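Pyocin-S2 (Pseudomonas aeruginosa, PDB 4QKO) kills sensitive bacterial cells by breaking down their chromosomal DNA, the present chain being its C-terminal HNH nuclease domain held in complex with the immunity protein. Local coordinates at residues Ile98-Val104 with Asn117-Pro123; Val17-Leu22 with Leu66-Phe70. One frame throughout, in Å; residues are numbered along the deposited sequence.

Contact 1. Residues Ile98-Val104 with Asn117-Pro123; sequences IEIHHKV and NLVAVTP. With MG (magnesium ion), chain O.
L118 lays its CD2 methyl over one face of the H102 imidazole, a CH-pi contact with CD2 3.7 Å from the ring centroid and displaced toward the rim. The two side chains run side by side on the face of the sheet that also carries I100 and A120, where helix 49-62 packs through W49, F52 and F56. N117 ND2 meets the same imidazole at its edge, in plane, and H102 NE2 is held by the carbonyl of V112. On the other face V119 CG2 abuts H101 CD2 at 3.3 Å, at the edge of that ring. Strands 99-102 and 118-121 form the antiparallel hairpin of the beta-beta-alpha-metal (HNH, His-Me finger) motif, and helix 123-130 follows directly, with T122 as its N-cap, OG1 accepting from R125 N and bonded to E90. H101 ND1 binds the magnesium ion at 2.2 Å, a site shared with H126; a metal-bound water also accepts from H102 N. Four nearly straight backbone bonds tie the pairs E99-V121 and H101-V119 together, among them V121 N to E99 O at 2.8 Å. Where the strands end, K103 N still reaches N117 O. With its CG anti to the backbone N (chi1 -159°), N117 turns its amide onto the backbone of V104: OD1 accepts from V104 N at 2.7 Å, and ND2 donates to V104 O at 3.1 Å, both bonds lying on lone pairs in the carbonyl planes.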
loop_
_atom_site.group_PDB
_atom_site.type_symbol
_atom_site.label_atom_id
_atom_site.label_comp_id
_atom_site.label_asym_id
_atom_site.label_seq_id
_atom_site.Cartn_x
_atom_site.Cartn_y
_atom_site.Cartn_z
ATOM N N ILE B 98 0.062 -4.428 -2.025
ATOM C CA ILE B 98 -0.428 -4.958 -3.272
ATOM C C ILE B 98 0.775 -5.359 -4.161
ATOM O O ILE B 98 1.805 -4.597 -4.321
ATOM C CB ILE B 98 -1.294 -3.953 -4.025
ATOM C CG1 ILE B 98 -2.682 -3.673 -3.362
ATOM C CG2 ILE B 98 -1.545 -4.403 -5.431
ATOM C CD1 ILE B 98 -3.682 -4.830 -3.413
ATOM N N GLU B 99 0.638 -6.533 -4.766
ATOM C CA GLU B 99 1.643 -7.078 -5.678
ATOM C C GLU B 99 1.088 -7.240 -7.086
ATOM O O GLU B 99 -0.052 -7.552 -7.271
ATOM C CB GLU B 99 2.194 -8.431 -5.168
ATOM C CG GLU B 99 2.856 -8.307 -3.786
ATOM C CD GLU B 99 3.136 -9.655 -3.066
ATOM O OE1 GLU B 99 2.821 -10.728 -3.627
ATOM O OE2 GLU B 99 3.659 -9.647 -1.918
ATOM N N ILE B 100 1.945 -7.074 -8.093
ATOM C CA ILE B 100 1.584 -7.313 -9.493
ATOM C C ILE B 100 2.206 -8.623 -9.955
ATOM O O ILE B 100 3.439 -8.769 -9.848
ATOM C CB ILE B 100 2.081 -6.134 -10.333
ATOM C CG1 ILE B 100 1.264 -4.915 -9.947
ATOM C CG2 ILE B 100 1.886 -6.365 -11.823
ATOM C CD1 ILE B 100 1.743 -3.616 -10.535
ATOM N N HIS B 101 1.339 -9.561 -10.381
ATOM C CA HIS B 101 1.643 -10.989 -10.762
ATOM C C HIS B 101 1.383 -11.099 -12.274
ATOM O O HIS B 101 0.505 -10.397 -12.802
ATOM C CB HIS B 101 0.713 -11.926 -9.913
ATOM C CG HIS B 101 0.261 -13.262 -10.522
ATOM N ND1 HIS B 101 0.820 -14.487 -10.173
ATOM C CD2 HIS B 101 -0.816 -13.575 -11.294
ATOM C CE1 HIS B 101 0.174 -15.469 -10.788
ATOM N NE2 HIS B 101 -0.829 -14.942 -11.467
ATOM N N HIS B 102 2.116 -11.998 -12.920
ATOM C CA HIS B 102 1.886 -12.313 -14.314
ATOM C C HIS B 102 0.943 -13.494 -14.420
ATOM O O HIS B 102 1.149 -14.531 -13.795
ATOM C CB HIS B 102 3.217 -12.649 -14.951
ATOM C CG HIS B 102 4.073 -11.449 -15.175
ATOM N ND1 HIS B 102 4.864 -10.907 -14.183
ATOM C CD2 HIS B 102 4.162 -10.601 -16.222
ATOM C CE1 HIS B 102 5.469 -9.825 -14.637
ATOM N NE2 HIS B 102 5.062 -9.617 -15.874
ATOM N N LYS B 103 -0.094 -13.390 -15.212
ATOM C CA LYS B 103 -1.011 -14.523 -15.382
ATOM C C LYS B 103 -0.382 -15.701 -16.112
ATOM O O LYS B 103 -0.531 -16.843 -15.684
ATOM C CB LYS B 103 -2.261 -14.098 -16.116
ATOM C CG LYS B 103 -2.891 -12.869 -15.521
ATOM C CD LYS B 103 -4.388 -12.858 -15.748
ATOM C CE LYS B 103 -4.739 -12.346 -17.111
ATOM N NZ LYS B 103 -6.022 -12.982 -17.525
ATOM N N VAL B 104 0.316 -15.414 -17.199
ATOM C CA VAL B 104 1.133 -16.399 -17.932
ATOM C C VAL B 104 2.619 -16.207 -17.638
ATOM O O VAL B 104 3.161 -15.124 -17.807
ATOM C CB VAL B 104 0.871 -16.308 -19.456
ATOM C CG1 VAL B 104 1.698 -17.343 -20.234
ATOM C CG2 VAL B 104 -0.616 -16.492 -19.754
ATOM N N ASN B 117 -1.494 -9.390 -19.352
ATOM C CA ASN B 117 -0.878 -10.457 -18.631
ATOM C C ASN B 117 -0.753 -10.117 -17.138
ATOM O O ASN B 117 -0.147 -10.879 -16.440
ATOM C CB ASN B 117 0.564 -10.707 -19.100
ATOM C CG ASN B 117 1.073 -12.123 -18.754
ATOM O OD1 ASN B 117 0.297 -13.031 -18.506
ATOM N ND2 ASN B 117 2.384 -12.285 -18.696
ATOM N N LEU B 118 -1.104 -8.898 -16.748
ATOM C CA LEU B 118 -0.909 -8.474 -15.360
ATOM C C LEU B 118 -2.178 -8.443 -14.532
ATOM O O LEU B 118 -3.243 -8.089 -14.998
ATOM C CB LEU B 118 -0.287 -7.122 -15.378
ATOM C CG LEU B 118 0.996 -7.031 -16.160
ATOM C CD1 LEU B 118 1.457 -5.630 -16.042
ATOM C CD2 LEU B 118 2.043 -7.977 -15.656
ATOM N N VAL B 119 -2.031 -8.848 -13.288
ATOM C CA VAL B 119 -3.071 -8.636 -12.258
ATOM C C VAL B 119 -2.490 -8.041 -10.952
ATOM O O VAL B 119 -1.346 -8.279 -10.598
ATOM C CB VAL B 119 -3.826 -9.923 -11.893
ATOM C CG1 VAL B 119 -4.860 -10.280 -12.942
ATOM C CG2 VAL B 119 -2.891 -11.079 -11.712
ATOM N N ALA B 120 -3.317 -7.305 -10.190
ATOM C CA ALA B 120 -2.935 -6.796 -8.905
ATOM C C ALA B 120 -3.606 -7.764 -7.947
ATOM O O ALA B 120 -4.823 -7.972 -8.052
ATOM C CB ALA B 120 -3.444 -5.384 -8.661
ATOM N N VAL B 121 -2.789 -8.294 -7.038
ATOM C CA VAL B 121 -3.259 -9.224 -5.989
ATOM C C VAL B 121 -2.792 -8.854 -4.608
ATOM O O VAL B 121 -1.706 -8.323 -4.423
ATOM C CB VAL B 121 -2.809 -10.650 -6.254
ATOM C CG1 VAL B 121 -3.675 -11.213 -7.378
ATOM C CG2 VAL B 121 -1.364 -10.719 -6.670
ATOM N N THR B 122 -3.584 -9.236 -3.618
ATOM C CA THR B 122 -3.073 -9.127 -2.264
ATOM C C THR B 122 -2.131 -10.286 -1.996
ATOM O O THR B 122 -2.231 -11.329 -2.658
ATOM C CB THR B 122 -4.187 -9.192 -1.229
ATOM O OG1 THR B 122 -4.757 -10.509 -1.209
ATOM C CG2 THR B 122 -5.249 -8.194 -1.496
ATOM N N PRO B 123 -1.243 -10.141 -0.989
ATOM C CA PRO B 123 -0.383 -11.244 -0.530
ATOM C C PRO B 123 -1.165 -12.508 -0.124
ATOM O O PRO B 123 -0.834 -13.647 -0.547
ATOM C CB PRO B 123 0.367 -10.611 0.645
ATOM C CG PRO B 123 0.501 -9.193 0.159
ATOM C CD PRO B 123 -0.877 -8.870 -0.330
HETATM MG MG MG O . 2.755 -14.144 -9.210
HETATM O O HOH W 1 3.990 -13.453 -10.789
#

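Contact 2. Residues Val17-Leu22 with Leu66-Phe70; sequences VSGNWL and LSKQF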
loop_
_atom_site.group_PDB
_atom_site.type_symbol
_atom_site.label_atom_id
_atom_site.label_comp_id
_atom_site.label_asym_id
_atom_site.label_seq_id
_atom_site.Cartn_x
_atom_site.Cartn_y
_atom_site.Cartn_z
ATOM N N VAL B 17 -12.950 -0.919 -15.125
ATOM C CA VAL B 17 -13.171 -1.326 -13.770
ATOM C C VAL B 17 -14.167 -0.456 -13.052
ATOM O O VAL B 17 -14.557 0.614 -13.513
ATOM C CB VAL B 17 -11.871 -1.362 -12.944
ATOM C CG1 VAL B 17 -10.890 -2.312 -13.600
ATOM C CG2 VAL B 17 -11.288 0.015 -12.763
ATOM N N SER B 18 -14.557 -0.961 -11.904
ATOM C CA SER B 18 -15.581 -0.374 -11.066
ATOM C C SER B 18 -15.094 0.682 -10.067
ATOM O O SER B 18 -13.886 1.051 -9.990
ATOM C CB SER B 18 -16.245 -1.533 -10.263
ATOM O OG SER B 18 -15.344 -2.101 -9.284
ATOM N N GLY B 19 -16.042 1.107 -9.230
ATOM C CA GLY B 19 -15.697 1.970 -8.096
ATOM C C GLY B 19 -14.916 1.306 -6.950
ATOM O O GLY B 19 -14.535 1.993 -6.000
ATOM N N ASN B 20 -14.707 -0.002 -6.969
ATOM C CA ASN B 20 -13.854 -0.615 -5.936
ATOM C C ASN B 20 -12.868 -1.574 -6.606
ATOM O O ASN B 20 -12.944 -2.811 -6.481
ATOM C CB ASN B 20 -14.758 -1.329 -4.938
ATOM C CG ASN B 20 -13.995 -2.019 -3.841
ATOM O OD1 ASN B 20 -12.878 -1.641 -3.532
ATOM N ND2 ASN B 20 -14.590 -3.070 -3.266
ATOM N N TRP B 21 -11.942 -1.015 -7.400
ATOM C CA TRP B 21 -11.034 -1.817 -8.197
ATOM C C TRP B 21 -10.321 -2.917 -7.458
ATOM O O TRP B 21 -10.371 -4.107 -7.856
ATOM C CB TRP B 21 -10.064 -0.867 -8.916
ATOM C CG TRP B 21 -8.895 -1.469 -9.555
ATOM C CD1 TRP B 21 -8.885 -2.521 -10.405
ATOM C CD2 TRP B 21 -7.539 -1.038 -9.420
ATOM N NE1 TRP B 21 -7.606 -2.804 -10.764
ATOM C CE2 TRP B 21 -6.754 -1.912 -10.196
ATOM C CE3 TRP B 21 -6.904 0.008 -8.709
ATOM C CZ2 TRP B 21 -5.353 -1.802 -10.285
ATOM C CZ3 TRP B 21 -5.528 0.144 -8.833
ATOM C CH2 TRP B 21 -4.760 -0.751 -9.597
ATOM N N LEU B 22 -9.671 -2.548 -6.374
ATOM C CA LEU B 22 -8.838 -3.458 -5.592
ATOM C C LEU B 22 -9.626 -4.429 -4.702
ATOM O O LEU B 22 -9.056 -5.386 -4.191
ATOM C CB LEU B 22 -7.743 -2.726 -4.792
ATOM C CG LEU B 22 -6.689 -2.113 -5.730
ATOM C CD1 LEU B 22 -5.574 -1.489 -4.938
ATOM C CD2 LEU B 22 -6.102 -3.026 -6.803
ATOM N N LEU B 66 -9.710 6.545 -10.266
ATOM C CA LEU B 66 -9.128 5.591 -9.335
ATOM C C LEU B 66 -8.619 6.254 -8.095
ATOM O O LEU B 66 -8.680 5.672 -7.038
ATOM C CB LEU B 66 -7.958 4.862 -9.995
ATOM C CG LEU B 66 -8.340 3.950 -11.154
ATOM C CD1 LEU B 66 -7.124 3.586 -12.017
ATOM C CD2 LEU B 66 -9.051 2.700 -10.597
ATOM N N SER B 67 -8.106 7.471 -8.179
ATOM C CA SER B 67 -7.572 8.096 -6.953
ATOM C C SER B 67 -8.634 8.357 -5.898
ATOM O O SER B 67 -8.310 8.391 -4.741
ATOM C CB SER B 67 -6.808 9.398 -7.281
ATOM O OG SER B 67 -7.717 10.345 -7.739
ATOM N N LYS B 68 -9.891 8.426 -6.275
ATOM C CA LYS B 68 -10.982 8.505 -5.284
ATOM C C LYS B 68 -11.131 7.262 -4.374
ATOM O O LYS B 68 -11.772 7.340 -3.307
ATOM C CB LYS B 68 -12.338 8.800 -5.982
ATOM C CG LYS B 68 -12.239 9.987 -6.917
ATOM C CD LYS B 68 -13.550 10.596 -7.357
ATOM C CE LYS B 68 -14.384 9.676 -8.226
ATOM N NZ LYS B 68 -15.300 10.463 -9.116
ATOM N N GLN B 69 -10.527 6.135 -4.759
ATOM C CA GLN B 69 -10.675 4.887 -4.045
ATOM C C GLN B 69 -9.602 4.692 -3.006
ATOM O O GLN B 69 -9.495 3.591 -2.434
ATOM C CB GLN B 69 -10.679 3.694 -5.027
ATOM C CG GLN B 69 -11.710 3.872 -6.164
ATOM C CD GLN B 69 -11.803 2.689 -7.145
ATOM O OE1 GLN B 69 -11.336 1.613 -6.894
ATOM N NE2 GLN B 69 -12.465 2.904 -8.236
ATOM N N PHE B 70 -8.735 5.689 -2.848
ATOM C CA PHE B 70 -7.594 5.605 -1.945
ATOM C C PHE B 70 -7.599 6.765 -0.998
ATOM O O PHE B 70 -7.867 7.876 -1.417
ATOM C CB PHE B 70 -6.245 5.575 -2.713
ATOM C CG PHE B 70 -6.116 4.359 -3.579
ATOM C CD1 PHE B 70 -5.595 3.232 -3.110
ATOM C CD2 PHE B 70 -6.576 4.379 -4.919
ATOM C CE1 PHE B 70 -5.514 2.073 -3.915
ATOM C CE2 PHE B 70 -6.534 3.252 -5.695
ATOM C CZ PHE B 70 -5.983 2.091 -5.206
HETATM O O HOH W 2 -9.381 0.388 -5.492
#
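Q69 inserts its side-chain amide against the backbone turn of residues 18-21, bridging two loops of the DNase domain, one leading to strand 31-32 and the other joining helices 49-62 and 72-78. Q69 NE2 donates to S18 O at 2.9 Å, in the carbonyl plane and on a lone pair, while Q69 OE1 accepts from W21 N at 2.7 Å, the donor tilted 22° from the amide carbonyl plane. A water gives Q69 OE1 a second donor at 2.7 Å and accepts from L22 N at 3.1 Å. A straight run from CA to CD in Q69 (chi2 -178°) carries the amide across to the turn. Beside this polar grip, L66 CD2 packs on W21 CE3 and V17 CG2, and the edge of the F70 ring at CZ meets L22 CD1 at 3.6 Å. L22 turns its other methyl, CD2, over the centre of the six-membered ring of the W21 indole.

Farther out, the turn is shaped by S18, whose OG accepts from N20 N in an ST turn, and the W21 indole is anchored by NE1 to the carbonyl of P32 and bedded on F56, W57 and V60 of helix 49-62. The glutamine itself is positioned by Q69 N, which bonds back to L66 O at 3.0 Å.

Overall arrangement
Both segments of contact 2 precede those of contact 1 in the sequence, and the centres of the two contacts are about 17 Å apart. L22 joins them: its CD1 packs on I98 CG1 and its CD2 on A120 CB, each at 4.0 Å, so the 17-22 loop meets I98, just before strand 99-102, and the sheet face of I100 and A120, opposite the one from which H101 reaches the magnesium ion. Helix 49-62 is common ground: W21 and F70 of contact 2 pack on it, as do I98, I100 and L118 of contact 1; W57 touches both W21 and I98. The L22 side chain is about 12 Å from that of H101, so contact 2 is packing outside the metal site.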